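Local coordinates for CELL WALL surface anchor family protein (Streptococcus pneumoniae, PDB 2WW8) that serves as the pilus adhesin RrgA of the pneumococcus, probably attaching the bacterium to host cells through an integrin-like, metal-containing domain, at residues F304-N315 with G347-G355. Residues are numbered along the deposited sequence; the frame is centred on the assembly and turned at random.
Sequences FWNYDQTSFTTN and GNRLMYQFG
Phe312 and Gln353 meet ring to chain: Gln353 CG sits 3.6 Å from the centroid of the Phe312 ring and only 7° off its normal, a CH-pi contact almost over the ring centre. The amide follows, its plane 28° from that of the ring. CG of Gln353 lies anti to its carbonyl carbon, and the chain bends at chi2, laying the amide over Phe312 and bringing NE2 toward Trp305. There the one direct hydrogen bond between the segments forms, from Trp305 NE1 to Gly347 O at 2.7 Å; its N-H...O angle of 132° shows a short but bent bond. A water accepts from Gln353 NE2 at 3.1 Å and, weakly, from Trp305 NE1, so two donors share an acceptor. Within 304-315 Phe312 turns its edge to the face of Trp305, with CE1 over the indole centre.

Leu350 forks between two residues of strand 311-315, CD1 to Phe312 CD1 at 3.6 Å and CD2 to Thr314 CB. Thr314 turns its methyl CG2 over the face of the Phe354 ring, 3.9 Å from the centroid, while Met351 SD approaches the same methyl. At the other end, Asn348 CB packs over the Phe304 ring, 4.0 Å from its centroid.

Backbone hydrogen bonds of Phe312 with Val287 and Thr314 with Phe285 hold strand 311-315 against strand 284-292. The contact thus joins the edge of an antiparallel sheet to the loop before helix 359-373. The side chain of Phe354 is about 12 Å from the bound magnesium, and Tyr352 O accepts a hydrogen bond from Asn235 ND2, between the magnesium-site residues Ser234 and Ser236 in sequence. The chemistry of the contact is mostly apolar and aromatic, with direction supplied by the indole N-H and the bridging water.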
ATOM      1  N   PHE A 304     -23.857  37.195  36.753  1.00 18.27           N
ATOM      2  CA  PHE A 304     -22.478  36.921  36.354  1.00 16.49           C
ATOM      3  C   PHE A 304     -21.696  38.201  36.119  1.00 15.47           C
ATOM      4  O   PHE A 304     -20.475  38.156  35.981  1.00 14.56           O
ATOM      5  CB  PHE A 304     -22.433  36.027  35.118  1.00 19.61           C
ATOM      6  CG  PHE A 304     -23.166  34.730  35.306  1.00 20.29           C
ATOM      7  CD1 PHE A 304     -22.854  33.893  36.377  1.00 26.56           C
ATOM      8  CD2 PHE A 304     -24.203  34.395  34.451  1.00 20.19           C
ATOM      9  CE1 PHE A 304     -23.546  32.674  36.549  1.00 30.28           C
ATOM     10  CE2 PHE A 304     -24.898  33.192  34.623  1.00 25.75           C
ATOM     11  CZ  PHE A 304     -24.585  32.330  35.662  1.00 17.54           C
ATOM     12  N   TRP A 305     -22.405  39.331  36.096  1.00 13.14           N
ATOM     13  CA  TRP A 305     -21.720  40.569  35.711  1.00 14.45           C
ATOM     14  C   TRP A 305     -22.156  41.740  36.573  1.00 13.21           C
ATOM     15  O   TRP A 305     -23.246  41.689  37.100  1.00 13.84           O
ATOM     16  CB  TRP A 305     -22.064  40.908  34.262  1.00 13.21           C
ATOM     17  CG  TRP A 305     -21.730  39.783  33.293  1.00 15.19           C
ATOM     18  CD1 TRP A 305     -22.629  38.870  32.768  1.00 12.98           C
ATOM     19  CD2 TRP A 305     -20.444  39.440  32.752  1.00 10.96           C
ATOM     20  NE1 TRP A 305     -21.967  37.990  31.918  1.00 11.25           N
ATOM     21  CE2 TRP A 305     -20.634  38.317  31.902  1.00 12.14           C
ATOM     22  CE3 TRP A 305     -19.154  39.973  32.883  1.00 11.27           C
ATOM     23  CZ2 TRP A 305     -19.573  37.710  31.195  1.00 10.62           C
ATOM     24  CZ3 TRP A 305     -18.122  39.379  32.185  1.00  9.43           C
ATOM     25  CH2 TRP A 305     -18.340  38.258  31.356  1.00 11.86           C
ATOM     26  N   ASN A 306     -21.328  42.766  36.745  1.00 15.74           N
ATOM     27  CA  ASN A 306     -21.862  43.995  37.397  1.00 16.11           C
ATOM     28  C   ASN A 306     -22.991  44.692  36.604  1.00 15.68           C
ATOM     29  O   ASN A 306     -23.102  44.640  35.351  1.00 14.59           O
ATOM     30  CB  ASN A 306     -20.713  44.986  37.596  1.00 17.29           C
ATOM     31  CG  ASN A 306     -20.999  45.987  38.722  1.00 25.23           C
ATOM     32  OD1 ASN A 306     -21.630  45.639  39.723  1.00 26.67           O
ATOM     33  ND2 ASN A 306     -20.553  47.239  38.556  1.00 27.88           N
ATOM     34  N   TYR A 307     -23.832  45.440  37.310  1.00 14.65           N
ATOM     35  CA  TYR A 307     -24.953  46.079  36.634  1.00 14.76           C
ATOM     36  C   TYR A 307     -24.538  47.066  35.530  1.00 13.41           C
ATOM     37  O   TYR A 307     -25.366  47.330  34.676  1.00 13.60           O
ATOM     38  CB  TYR A 307     -25.815  46.776  37.710  1.00 15.55           C
ATOM     39  CG  TYR A 307     -25.067  47.918  38.357  1.00 15.82           C
ATOM     40  CD1 TYR A 307     -25.001  49.160  37.739  1.00 18.19           C
ATOM     41  CD2 TYR A 307     -24.461  47.766  39.580  1.00 19.42           C
ATOM     42  CE1 TYR A 307     -24.334  50.239  38.344  1.00 22.90           C
ATOM     43  CE2 TYR A 307     -23.759  48.829  40.182  1.00 24.57           C
ATOM     44  CZ  TYR A 307     -23.703  50.056  39.543  1.00 24.14           C
ATOM     45  OH  TYR A 307     -23.025  51.133  40.072  1.00 31.76           O
ATOM     46  N   ASP A 308     -23.323  47.611  35.520  1.00 13.28           N
ATOM     47  CA  ASP A 308     -22.893  48.501  34.452  1.00 16.17           C
ATOM     48  C   ASP A 308     -22.226  47.823  33.250  1.00 16.57           C
ATOM     49  O   ASP A 308     -21.743  48.515  32.373  1.00 15.33           O
ATOM     50  CB  ASP A 308     -22.008  49.644  34.928  1.00 16.99           C
ATOM     51  CG  ASP A 308     -20.767  49.161  35.616  1.00 23.91           C
ATOM     52  OD1 ASP A 308     -20.547  47.942  35.829  1.00 28.46           O
ATOM     53  OD2 ASP A 308     -19.991  50.052  35.987  1.00 34.61           O
ATOM     54  N   GLN A 309     -22.225  46.494  33.216  1.00 15.61           N
ATOM     55  CA  GLN A 309     -21.619  45.738  32.132  1.00 15.64           C
ATOM     56  C   GLN A 309     -22.668  45.553  31.046  1.00 15.09           C
ATOM     57  O   GLN A 309     -23.257  44.474  30.909  1.00 17.85           O
ATOM     58  CB  GLN A 309     -21.169  44.369  32.613  1.00 16.43           C
ATOM     59  CG  GLN A 309     -20.520  43.606  31.432  1.00 19.44           C
ATOM     60  CD  GLN A 309     -19.028  43.891  31.368  1.00 24.27           C
ATOM     61  OE1 GLN A 309     -18.342  43.731  32.381  1.00 22.59           O
ATOM     62  NE2 GLN A 309     -18.505  44.274  30.191  1.00 21.68           N
ATOM     63  N   THR A 310     -22.961  46.599  30.282  1.00 15.95           N
ATOM     64  CA  THR A 310     -24.068  46.536  29.335  1.00 17.51           C
ATOM     65  C   THR A 310     -23.558  46.249  27.927  1.00 18.56           C
ATOM     66  O   THR A 310     -24.336  46.081  26.984  1.00 21.77           O
ATOM     67  CB  THR A 310     -24.843  47.845  29.360  1.00 18.31           C
ATOM     68  OG1 THR A 310     -23.927  48.936  29.141  1.00 18.06           O
ATOM     69  CG2 THR A 310     -25.504  47.947  30.782  1.00 19.15           C
ATOM     70  N   SER A 311     -22.248  46.200  27.755  1.00 15.79           N
ATOM     71  CA  SER A 311     -21.754  45.775  26.447  1.00 16.83           C
ATOM     72  C   SER A 311     -20.541  44.893  26.584  1.00 16.47           C
ATOM     73  O   SER A 311     -19.874  44.893  27.623  1.00 15.89           O
ATOM     74  CB  SER A 311     -21.472  46.999  25.558  1.00 19.21           C
ATOM     75  OG  SER A 311     -20.305  47.628  25.978  1.00 17.40           O
ATOM     76  N   PHE A 312     -20.232  44.134  25.534  1.00 16.11           N
ATOM     77  CA  PHE A 312     -19.127  43.197  25.584  1.00 14.59           C
ATOM     78  C   PHE A 312     -18.423  43.320  24.235  1.00 16.26           C
ATOM     79  O   PHE A 312     -19.102  43.377  23.193  1.00 13.44           O
ATOM     80  CB  PHE A 312     -19.653  41.742  25.721  1.00 15.02           C
ATOM     81  CG  PHE A 312     -20.374  41.457  27.036  1.00 13.79           C
ATOM     82  CD1 PHE A 312     -19.647  41.116  28.190  1.00 16.35           C
ATOM     83  CD2 PHE A 312     -21.746  41.618  27.143  1.00 13.84           C
ATOM     84  CE1 PHE A 312     -20.283  40.850  29.423  1.00 11.88           C
ATOM     85  CE2 PHE A 312     -22.406  41.394  28.365  1.00 13.22           C
ATOM     86  CZ  PHE A 312     -21.673  41.000  29.493  1.00 13.77           C
ATOM     87  N   THR A 313     -17.092  43.325  24.292  1.00 15.04           N
ATOM     88  CA  THR A 313     -16.286  43.496  23.082  1.00 16.09           C
ATOM     89  C   THR A 313     -15.183  42.450  23.049  1.00 15.52           C
ATOM     90  O   THR A 313     -14.484  42.220  24.055  1.00 15.38           O
ATOM     91  CB  THR A 313     -15.629  44.875  23.031  1.00 14.34           C
ATOM     92  OG1 THR A 313     -16.686  45.837  23.041  1.00 14.32           O
ATOM     93  CG2 THR A 313     -14.794  44.995  21.724  1.00 13.33           C
ATOM     94  N   THR A 314     -15.038  41.801  21.911  1.00 12.95           N
ATOM     95  CA  THR A 314     -13.919  40.843  21.781  1.00 16.10           C
ATOM     96  C   THR A 314     -13.716  40.475  20.315  1.00 14.36           C
ATOM     97  O   THR A 314     -14.566  40.839  19.521  1.00 14.27           O
ATOM     98  CB  THR A 314     -14.179  39.508  22.586  1.00 16.75           C
ATOM     99  OG1 THR A 314     -12.985  38.688  22.512  1.00 24.26           O
ATOM    100  CG2 THR A 314     -15.328  38.670  22.049  1.00 14.71           C
ATOM    101  N   ASN A 315     -12.658  39.745  19.951  1.00 13.69           N
ATOM    102  CA  ASN A 315     -12.569  39.119  18.621  1.00 13.00           C
ATOM    103  C   ASN A 315     -13.389  37.826  18.627  1.00 12.71           C
ATOM    104  O   ASN A 315     -13.270  36.987  19.528  1.00 12.30           O
ATOM    105  CB  ASN A 315     -11.106  38.803  18.240  1.00 13.26           C
ATOM    106  CG  ASN A 315     -10.273  40.069  18.025  1.00 20.21           C
ATOM    107  OD1 ASN A 315     -10.025  40.775  18.991  1.00 19.07           O
ATOM    108  ND2 ASN A 315      -9.860  40.372  16.786  1.00 19.18           N
ATOM    109  N   GLY A 347     -23.801  32.137  30.832  1.00 23.53           N
ATOM    110  CA  GLY A 347     -23.497  33.538  30.664  1.00 22.85           C
ATOM    111  C   GLY A 347     -22.317  34.081  31.439  1.00 23.07           C
ATOM    112  O   GLY A 347     -22.028  35.302  31.346  1.00 25.24           O
ATOM    113  N   ASN A 348     -21.655  33.227  32.220  1.00 20.68           N
ATOM    114  CA  ASN A 348     -20.447  33.678  32.908  1.00 20.61           C
ATOM    115  C   ASN A 348     -19.223  33.771  31.970  1.00 20.33           C
ATOM    116  O   ASN A 348     -18.208  34.415  32.316  1.00 20.79           O
ATOM    117  CB  ASN A 348     -20.141  32.825  34.132  1.00 19.48           C
ATOM    118  CG  ASN A 348     -20.102  31.357  33.812  1.00 22.68           C
ATOM    119  OD1 ASN A 348     -21.096  30.764  33.319  1.00 23.11           O
ATOM    120  ND2 ASN A 348     -18.942  30.758  34.057  1.00 20.84           N
ATOM    121  N   ARG A 349     -19.322  33.153  30.799  1.00 16.84           N
ATOM    122  CA  ARG A 349     -18.305  33.347  29.780  1.00 17.96           C
ATOM    123  C   ARG A 349     -18.621  34.550  28.921  1.00 16.42           C
ATOM    124  O   ARG A 349     -19.729  34.713  28.443  1.00 17.30           O
ATOM    125  CB  ARG A 349     -18.135  32.136  28.850  1.00 18.58           C
ATOM    126  CG  ARG A 349     -17.325  30.992  29.494  1.00 23.49           C
ATOM    127  CD  ARG A 349     -16.069  31.503  30.240  1.00 25.96           C
ATOM    128  NE  ARG A 349     -15.271  30.495  30.958  1.00 26.70           N
ATOM    129  CZ  ARG A 349     -14.476  29.589  30.380  1.00 26.57           C
ATOM    130  NH1 ARG A 349     -14.318  29.520  29.062  1.00 31.25           N
ATOM    131  NH2 ARG A 349     -13.822  28.726  31.130  1.00 23.43           N
ATOM    132  N   LEU A 350     -17.602  35.355  28.656  1.00 15.10           N
ATOM    133  CA  LEU A 350     -17.703  36.393  27.652  1.00 13.53           C
ATOM    134  C   LEU A 350     -18.201  35.842  26.302  1.00 13.81           C
ATOM    135  O   LEU A 350     -19.061  36.438  25.674  1.00 12.02           O
ATOM    136  CB  LEU A 350     -16.324  37.038  27.503  1.00 14.82           C
ATOM    137  CG  LEU A 350     -16.199  38.001  26.291  1.00 23.83           C
ATOM    138  CD1 LEU A 350     -16.929  39.281  26.671  1.00 16.62           C
ATOM    139  CD2 LEU A 350     -14.687  38.275  26.038  1.00 25.04           C
ATOM    140  N   MET A 351     -17.690  34.716  25.802  1.00 13.57           N
ATOM    141  CA  MET A 351     -18.063  34.345  24.434  1.00 13.72           C
ATOM    142  C   MET A 351     -19.511  33.944  24.290  1.00 13.33           C
ATOM    143  O   MET A 351     -20.052  33.963  23.184  1.00 15.49           O
ATOM    144  CB  MET A 351     -17.185  33.237  23.860  1.00 14.54           C
ATOM    145  CG  MET A 351     -15.679  33.615  23.883  1.00 15.98           C
ATOM    146  SD  MET A 351     -15.398  35.101  22.808  1.00 23.60           S
ATOM    147  CE  MET A 351     -16.213  34.564  21.291  1.00 18.94           C
ATOM    148  N   TYR A 352     -20.134  33.568  25.400  1.00 12.26           N
ATOM    149  CA  TYR A 352     -21.587  33.286  25.409  1.00 12.49           C
ATOM    150  C   TYR A 352     -22.379  34.502  24.936  1.00 11.90           C
ATOM    151  O   TYR A 352     -23.454  34.376  24.299  1.00 12.83           O
ATOM    152  CB  TYR A 352     -21.900  32.877  26.868  1.00 12.59           C
ATOM    153  CG  TYR A 352     -23.354  32.516  27.104  1.00 13.23           C
ATOM    154  CD1 TYR A 352     -24.323  33.510  27.254  1.00 17.13           C
ATOM    155  CD2 TYR A 352     -23.759  31.175  27.085  1.00 17.50           C
ATOM    156  CE1 TYR A 352     -25.686  33.165  27.439  1.00 18.81           C
ATOM    157  CE2 TYR A 352     -25.102  30.828  27.266  1.00 17.42           C
ATOM    158  CZ  TYR A 352     -26.021  31.819  27.473  1.00 15.37           C
ATOM    159  OH  TYR A 352     -27.326  31.474  27.670  1.00 25.60           O
ATOM    160  N   GLN A 353     -21.858  35.700  25.242  1.00 12.63           N
ATOM    161  CA  GLN A 353     -22.613  36.909  24.899  1.00 14.01           C
ATOM    162  C   GLN A 353     -22.744  37.069  23.380  1.00 16.24           C
ATOM    163  O   GLN A 353     -23.576  37.865  22.963  1.00 17.99           O
ATOM    164  CB  GLN A 353     -22.017  38.178  25.517  1.00 13.86           C
ATOM    165  CG  GLN A 353     -21.635  37.950  27.040  1.00 12.14           C
ATOM    166  CD  GLN A 353     -22.827  37.510  27.886  1.00 18.06           C
ATOM    167  OE1 GLN A 353     -23.941  38.005  27.675  1.00 17.14           O
ATOM    168  NE2 GLN A 353     -22.603  36.594  28.845  1.00 15.13           N
ATOM    169  N   PHE A 354     -21.952  36.333  22.584  1.00 14.34           N
ATOM    170  CA  PHE A 354     -21.966  36.441  21.125  1.00 13.80           C
ATOM    171  C   PHE A 354     -22.709  35.318  20.441  1.00 12.77           C
ATOM    172  O   PHE A 354     -22.638  35.166  19.204  1.00 12.42           O
ATOM    173  CB  PHE A 354     -20.487  36.508  20.636  1.00 15.72           C
ATOM    174  CG  PHE A 354     -19.792  37.780  21.095  1.00 13.96           C
ATOM    175  CD1 PHE A 354     -19.343  37.924  22.398  1.00 13.81           C
ATOM    176  CD2 PHE A 354     -19.691  38.864  20.236  1.00 15.07           C
ATOM    177  CE1 PHE A 354     -18.747  39.115  22.823  1.00 17.59           C
ATOM    178  CE2 PHE A 354     -19.080  40.082  20.663  1.00 12.89           C
ATOM    179  CZ  PHE A 354     -18.657  40.203  21.939  1.00 13.87           C
ATOM    180  N   GLY A 355     -23.450  34.508  21.207  1.00 14.38           N
ATOM    181  CA  GLY A 355     -24.019  33.285  20.600  1.00 13.53           C
ATOM    182  C   GLY A 355     -25.525  33.241  20.381  1.00 13.40           C
ATOM    183  O   GLY A 355     -26.120  32.178  20.587  1.00 13.09           O
TER
HETATM  184  O   HOH W   1     -24.730  36.547  31.132  1.00 34.26           O